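Local structure of prephenate dehydratase:Amino acid-binding ACT (Brucella abortus, 6VH5) at residues A[206-217]-A[266-274]. The protein probably catalyses the conversion of prephenate to phenylpyruvate in phenylalanine biosynthesis and binds phenylalanine at its ACT domain. Numbering follows the deposited sequence.
Sequences AARPENDERIVT and EGHPEERSV
A chi1 of -169° swings the His268 imidazole away from its own backbone N and against the backbone of Ala206 to Arg208, and Arg208, also with CG opposite N (chi1 177°) but bent at chi3 (69°), brings its guanidinium to Glu270. The CA of Arg208 sits over one face of the His268 ring, 3.6 Å from its centroid, in a CH-pi contact. Both ring nitrogens are engaged in the ring plane: NE2 donates to Ala206 O (2.9 Å), and ND1 accepts from Glu270 N in a nearly straight bond, which together fix the ring's rotation. Arg208 NH1 forms a salt bridge with Glu270 OE1, a single-pronged contact at the guanidinium edge, the two planes turned well out of parallel. Pro209 CD packs on His268 CB at 3.6 Å, while Pro209 CG meets Glu271 OE2, the oxygen that also accepts from His268 N. Further along, Gly267 N donates to Ile215 O, and Thr217 OG1 donates to Gly267 O (2.9 Å). Val216 and Glu266 form an antiparallel non-hydrogen-bonded pair, and the Glu266 carboxylate is salt-bridged to Arg300. The type I turn from His268 to Glu271, the N-cap residue of helix 272-283, links strand 258-266 to the second helix of the beta-alpha-beta-beta-alpha-beta ACT fold.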
ATOM      1  N   ALA A 206      13.064 -21.882 -10.108  1.00 66.92           N
ATOM      2  CA  ALA A 206      12.973 -22.216 -11.518  1.00 65.93           C
ATOM      3  C   ALA A 206      14.353 -22.604 -12.024  1.00 72.62           C
ATOM      4  O   ALA A 206      15.376 -22.167 -11.489  1.00 62.26           O
ATOM      5  CB  ALA A 206      12.416 -21.039 -12.318  1.00 64.75           C
ATOM      6  N   ALA A 207      14.379 -23.468 -13.034  1.00 78.65           N
ATOM      7  CA  ALA A 207      15.656 -23.904 -13.582  1.00 80.09           C
ATOM      8  C   ALA A 207      16.352 -22.752 -14.303  1.00 86.46           C
ATOM      9  O   ALA A 207      15.707 -21.857 -14.855  1.00 88.82           O
ATOM     10  CB  ALA A 207      15.465 -25.079 -14.538  1.00 79.27           C
ATOM     11  N   ARG A 208      17.686 -22.777 -14.274  1.00 90.33           N
ATOM     12  CA  ARG A 208      18.494 -21.741 -14.911  1.00 94.58           C
ATOM     13  C   ARG A 208      18.200 -21.669 -16.406  1.00100.29           C
ATOM     14  O   ARG A 208      18.224 -22.701 -17.087  1.00100.16           O
ATOM     15  CB  ARG A 208      19.977 -22.011 -14.664  1.00 98.70           C
ATOM     16  CG  ARG A 208      20.929 -21.019 -15.344  1.00106.22           C
ATOM     17  CD  ARG A 208      22.340 -21.333 -14.909  1.00112.26           C
ATOM     18  NE  ARG A 208      22.839 -22.601 -15.429  1.00121.55           N
ATOM     19  CZ  ARG A 208      22.970 -23.694 -14.681  1.00127.65           C
ATOM     20  NH1 ARG A 208      22.635 -23.654 -13.400  1.00124.86           N
ATOM     21  NH2 ARG A 208      23.439 -24.816 -15.202  1.00132.20           N
ATOM     22  N   PRO A 209      17.960 -20.481 -16.951  1.00108.48           N
ATOM     23  CA  PRO A 209      17.618 -20.371 -18.378  1.00112.21           C
ATOM     24  C   PRO A 209      18.759 -20.764 -19.312  1.00110.76           C
ATOM     25  O   PRO A 209      19.929 -20.439 -19.079  1.00104.14           O
ATOM     26  CB  PRO A 209      17.264 -18.885 -18.533  1.00114.49           C
ATOM     27  CG  PRO A 209      18.035 -18.222 -17.462  1.00112.95           C
ATOM     28  CD  PRO A 209      17.977 -19.160 -16.295  1.00110.76           C
ATOM     29  N   GLU A 210      18.402 -21.493 -20.370  1.00115.86           N
ATOM     30  CA  GLU A 210      19.319 -21.855 -21.442  1.00117.81           C
ATOM     31  C   GLU A 210      19.033 -21.149 -22.759  1.00115.42           C
ATOM     32  O   GLU A 210      19.959 -20.941 -23.544  1.00116.18           O
ATOM     33  CB  GLU A 210      19.269 -23.369 -21.682  1.00122.29           C
ATOM     34  CG  GLU A 210      19.328 -24.199 -20.411  1.00121.86           C
ATOM     35  CD  GLU A 210      20.545 -25.091 -20.364  1.00123.24           C
ATOM     36  OE1 GLU A 210      20.517 -26.108 -19.638  1.00122.19           O
ATOM     37  OE2 GLU A 210      21.530 -24.774 -21.062  1.00126.62           O
ATOM     38  N   ASN A 211      17.786 -20.756 -23.013  1.00111.94           N
ATOM     39  CA  ASN A 211      17.403 -20.121 -24.270  1.00111.95           C
ATOM     40  C   ASN A 211      16.638 -18.832 -24.018  1.00110.25           C
ATOM     41  O   ASN A 211      15.532 -18.631 -24.525  1.00116.08           O
ATOM     42  CB  ASN A 211      16.581 -21.082 -25.125  1.00112.79           C
ATOM     43  N   ASP A 212      17.233 -17.932 -23.232  1.00101.95           N
ATOM     44  CA  ASP A 212      16.695 -16.585 -23.032  1.00 97.12           C
ATOM     45  C   ASP A 212      15.296 -16.626 -22.411  1.00 95.75           C
ATOM     46  O   ASP A 212      14.415 -15.833 -22.751  1.00 91.47           O
ATOM     47  CB  ASP A 212      16.692 -15.789 -24.341  1.00 97.34           C
ATOM     48  N   GLU A 213      15.083 -17.565 -21.494  1.00 95.11           N
ATOM     49  CA  GLU A 213      13.837 -17.602 -20.745  1.00 94.54           C
ATOM     50  C   GLU A 213      13.840 -16.503 -19.690  1.00 87.37           C
ATOM     51  O   GLU A 213      14.892 -16.099 -19.187  1.00 89.85           O
ATOM     52  CB  GLU A 213      13.644 -18.966 -20.073  1.00101.46           C
ATOM     53  CG  GLU A 213      13.553 -20.162 -21.026  1.00111.13           C
ATOM     54  CD  GLU A 213      14.911 -20.649 -21.524  1.00117.51           C
ATOM     55  OE1 GLU A 213      14.951 -21.645 -22.274  1.00121.04           O
ATOM     56  OE2 GLU A 213      15.941 -20.039 -21.169  1.00117.49           O
ATOM     57  N   ARG A 214      12.650 -16.021 -19.349  1.00 83.19           N
ATOM     58  CA  ARG A 214      12.523 -14.929 -18.391  1.00 73.90           C
ATOM     59  C   ARG A 214      12.504 -15.502 -16.978  1.00 71.59           C
ATOM     60  O   ARG A 214      11.675 -16.362 -16.657  1.00 76.56           O
ATOM     61  CB  ARG A 214      11.271 -14.100 -18.678  1.00 65.86           C
ATOM     62  N   ILE A 215      13.429 -15.036 -16.142  1.00 49.88           N
ATOM     63  CA  ILE A 215      13.558 -15.473 -14.761  1.00 42.33           C
ATOM     64  C   ILE A 215      13.679 -14.239 -13.875  1.00 55.09           C
ATOM     65  O   ILE A 215      14.388 -13.285 -14.215  1.00 46.65           O
ATOM     66  CB  ILE A 215      14.782 -16.390 -14.576  1.00 59.52           C
ATOM     67  CG1 ILE A 215      14.723 -17.569 -15.549  1.00 60.19           C
ATOM     68  CG2 ILE A 215      14.882 -16.864 -13.136  1.00 56.66           C
ATOM     69  CD1 ILE A 215      13.686 -18.593 -15.200  1.00 61.19           C
ATOM     70  N   VAL A 216      12.991 -14.257 -12.736  1.00 54.37           N
ATOM     71  CA  VAL A 216      13.039 -13.158 -11.777  1.00 49.14           C
ATOM     72  C   VAL A 216      13.593 -13.685 -10.465  1.00 50.37           C
ATOM     73  O   VAL A 216      13.216 -14.770 -10.012  1.00 58.56           O
ATOM     74  CB  VAL A 216      11.656 -12.519 -11.555  1.00 45.28           C
ATOM     75  CG1 VAL A 216      11.756 -11.389 -10.536  1.00 43.49           C
ATOM     76  CG2 VAL A 216      11.085 -12.030 -12.880  1.00 40.20           C
ATOM     77  N   THR A 217      14.501 -12.926  -9.866  1.00 48.87           N
ATOM     78  CA  THR A 217      14.987 -13.210  -8.527  1.00 52.61           C
ATOM     79  C   THR A 217      14.618 -12.034  -7.641  1.00 46.52           C
ATOM     80  O   THR A 217      14.901 -10.882  -7.983  1.00 53.66           O
ATOM     81  CB  THR A 217      16.503 -13.469  -8.505  1.00 57.11           C
ATOM     82  OG1 THR A 217      16.776 -14.716  -9.156  1.00 60.98           O
ATOM     83  CG2 THR A 217      17.012 -13.555  -7.066  1.00 50.28           C
ATOM     84  N   GLU A 266      16.106  -9.308 -13.089  1.00 40.11           N
ATOM     85  CA  GLU A 266      15.884 -10.267 -14.169  1.00 41.57           C
ATOM     86  C   GLU A 266      17.171 -11.066 -14.333  1.00 52.04           C
ATOM     87  O   GLU A 266      18.166 -10.568 -14.863  1.00 60.45           O
ATOM     88  CB  GLU A 266      15.463  -9.538 -15.441  1.00 44.93           C
ATOM     89  CG  GLU A 266      14.137  -8.795 -15.246  1.00 49.83           C
ATOM     90  CD  GLU A 266      13.652  -8.026 -16.466  1.00 61.17           C
ATOM     91  OE1 GLU A 266      14.481  -7.477 -17.231  1.00 66.81           O
ATOM     92  OE2 GLU A 266      12.417  -7.979 -16.656  1.00 69.22           O
ATOM     93  N   GLY A 267      17.162 -12.283 -13.828  1.00 55.70           N
ATOM     94  CA  GLY A 267      18.320 -13.145 -13.819  1.00 58.98           C
ATOM     95  C   GLY A 267      18.132 -14.276 -12.836  1.00 65.16           C
ATOM     96  O   GLY A 267      17.263 -14.246 -11.960  1.00 64.80           O
ATOM     97  N   HIS A 268      18.947 -15.310 -13.015  1.00 61.84           N
ATOM     98  CA  HIS A 268      19.020 -16.510 -12.206  1.00 62.12           C
ATOM     99  C   HIS A 268      20.324 -16.532 -11.411  1.00 60.92           C
ATOM    100  O   HIS A 268      21.373 -16.161 -11.947  1.00 57.29           O
ATOM    101  CB  HIS A 268      18.935 -17.754 -13.094  1.00 64.56           C
ATOM    102  CG  HIS A 268      18.735 -19.024 -12.333  1.00 66.41           C
ATOM    103  ND1 HIS A 268      19.735 -19.615 -11.594  1.00 66.49           N
ATOM    104  CD2 HIS A 268      17.638 -19.804 -12.178  1.00 63.41           C
ATOM    105  CE1 HIS A 268      19.268 -20.715 -11.030  1.00 66.01           C
ATOM    106  NE2 HIS A 268      18.000 -20.852 -11.373  1.00 64.39           N
ATOM    107  N   PRO A 269      20.293 -16.944 -10.140  1.00 64.57           N
ATOM    108  CA  PRO A 269      21.512 -16.869  -9.306  1.00 62.28           C
ATOM    109  C   PRO A 269      22.692 -17.691  -9.814  1.00 62.48           C
ATOM    110  O   PRO A 269      23.830 -17.435  -9.395  1.00 58.24           O
ATOM    111  CB  PRO A 269      21.031 -17.385  -7.939  1.00 62.13           C
ATOM    112  CG  PRO A 269      19.566 -17.124  -7.936  1.00 66.65           C
ATOM    113  CD  PRO A 269      19.114 -17.347  -9.354  1.00 66.50           C
ATOM    114  N   GLU A 270      22.460 -18.689 -10.664  1.00 64.79           N
ATOM    115  CA  GLU A 270      23.535 -19.495 -11.224  1.00 63.12           C
ATOM    116  C   GLU A 270      24.145 -18.909 -12.498  1.00 70.83           C
ATOM    117  O   GLU A 270      25.199 -19.387 -12.936  1.00 80.83           O
ATOM    118  CB  GLU A 270      23.021 -20.915 -11.468  1.00 61.55           C
ATOM    119  CG  GLU A 270      23.199 -21.802 -10.238  1.00 70.97           C
ATOM    120  CD  GLU A 270      22.123 -22.855 -10.090  1.00 74.87           C
ATOM    121  OE1 GLU A 270      21.704 -23.442 -11.109  1.00 78.12           O
ATOM    122  OE2 GLU A 270      21.684 -23.076  -8.942  1.00 74.64           O
ATOM    123  N   GLU A 271      23.531 -17.897 -13.104  1.00 66.46           N
ATOM    124  CA  GLU A 271      24.185 -17.216 -14.215  1.00 68.00           C
ATOM    125  C   GLU A 271      25.398 -16.463 -13.699  1.00 62.78           C
ATOM    126  O   GLU A 271      25.331 -15.793 -12.666  1.00 63.10           O
ATOM    127  CB  GLU A 271      23.233 -16.244 -14.916  1.00 69.56           C
ATOM    128  CG  GLU A 271      22.226 -16.913 -15.841  1.00 79.02           C
ATOM    129  CD  GLU A 271      21.165 -15.950 -16.356  1.00 78.04           C
ATOM    130  OE1 GLU A 271      21.465 -15.159 -17.281  1.00 81.33           O
ATOM    131  OE2 GLU A 271      20.037 -15.982 -15.825  1.00 69.48           O
ATOM    132  N   ARG A 272      26.494 -16.529 -14.461  1.00 60.21           N
ATOM    133  CA  ARG A 272      27.743 -15.934 -14.000  1.00 55.95           C
ATOM    134  C   ARG A 272      27.564 -14.460 -13.672  1.00 59.44           C
ATOM    135  O   ARG A 272      28.031 -13.987 -12.627  1.00 53.00           O
ATOM    136  CB  ARG A 272      28.829 -16.108 -15.056  1.00 61.08           C
ATOM    137  CG  ARG A 272      30.195 -15.692 -14.566  1.00 71.60           C
ATOM    138  CD  ARG A 272      30.484 -16.334 -13.217  1.00 79.90           C
ATOM    139  NE  ARG A 272      31.877 -16.183 -12.803  1.00 90.65           N
ATOM    140  CZ  ARG A 272      32.305 -16.371 -11.556  1.00 90.99           C
ATOM    141  NH1 ARG A 272      31.438 -16.705 -10.604  1.00 93.71           N
ATOM    142  NH2 ARG A 272      33.590 -16.214 -11.256  1.00 78.27           N
ATOM    143  N   SER A 273      26.868 -13.726 -14.547  1.00 59.49           N
ATOM    144  CA  SER A 273      26.696 -12.293 -14.346  1.00 54.24           C
ATOM    145  C   SER A 273      25.956 -11.995 -13.051  1.00 55.28           C
ATOM    146  O   SER A 273      26.382 -11.131 -12.272  1.00 56.70           O
ATOM    147  CB  SER A 273      25.972 -11.694 -15.545  1.00 57.61           C
ATOM    148  OG  SER A 273      26.885 -11.530 -16.624  1.00 65.28           O
ATOM    149  N   VAL A 274      24.883 -12.739 -12.772  1.00 56.54           N
ATOM    150  CA  VAL A 274      24.148 -12.528 -11.534  1.00 48.15           C
ATOM    151  C   VAL A 274      24.982 -12.971 -10.344  1.00 49.61           C
ATOM    152  O   VAL A 274      25.035 -12.293  -9.309  1.00 52.38           O
ATOM    153  CB  VAL A 274      22.797 -13.265 -11.597  1.00 55.03           C
ATOM    154  CG1 VAL A 274      22.013 -13.047 -10.315  1.00 43.05           C
ATOM    155  CG2 VAL A 274      21.994 -12.783 -12.813  1.00 59.83           C
TER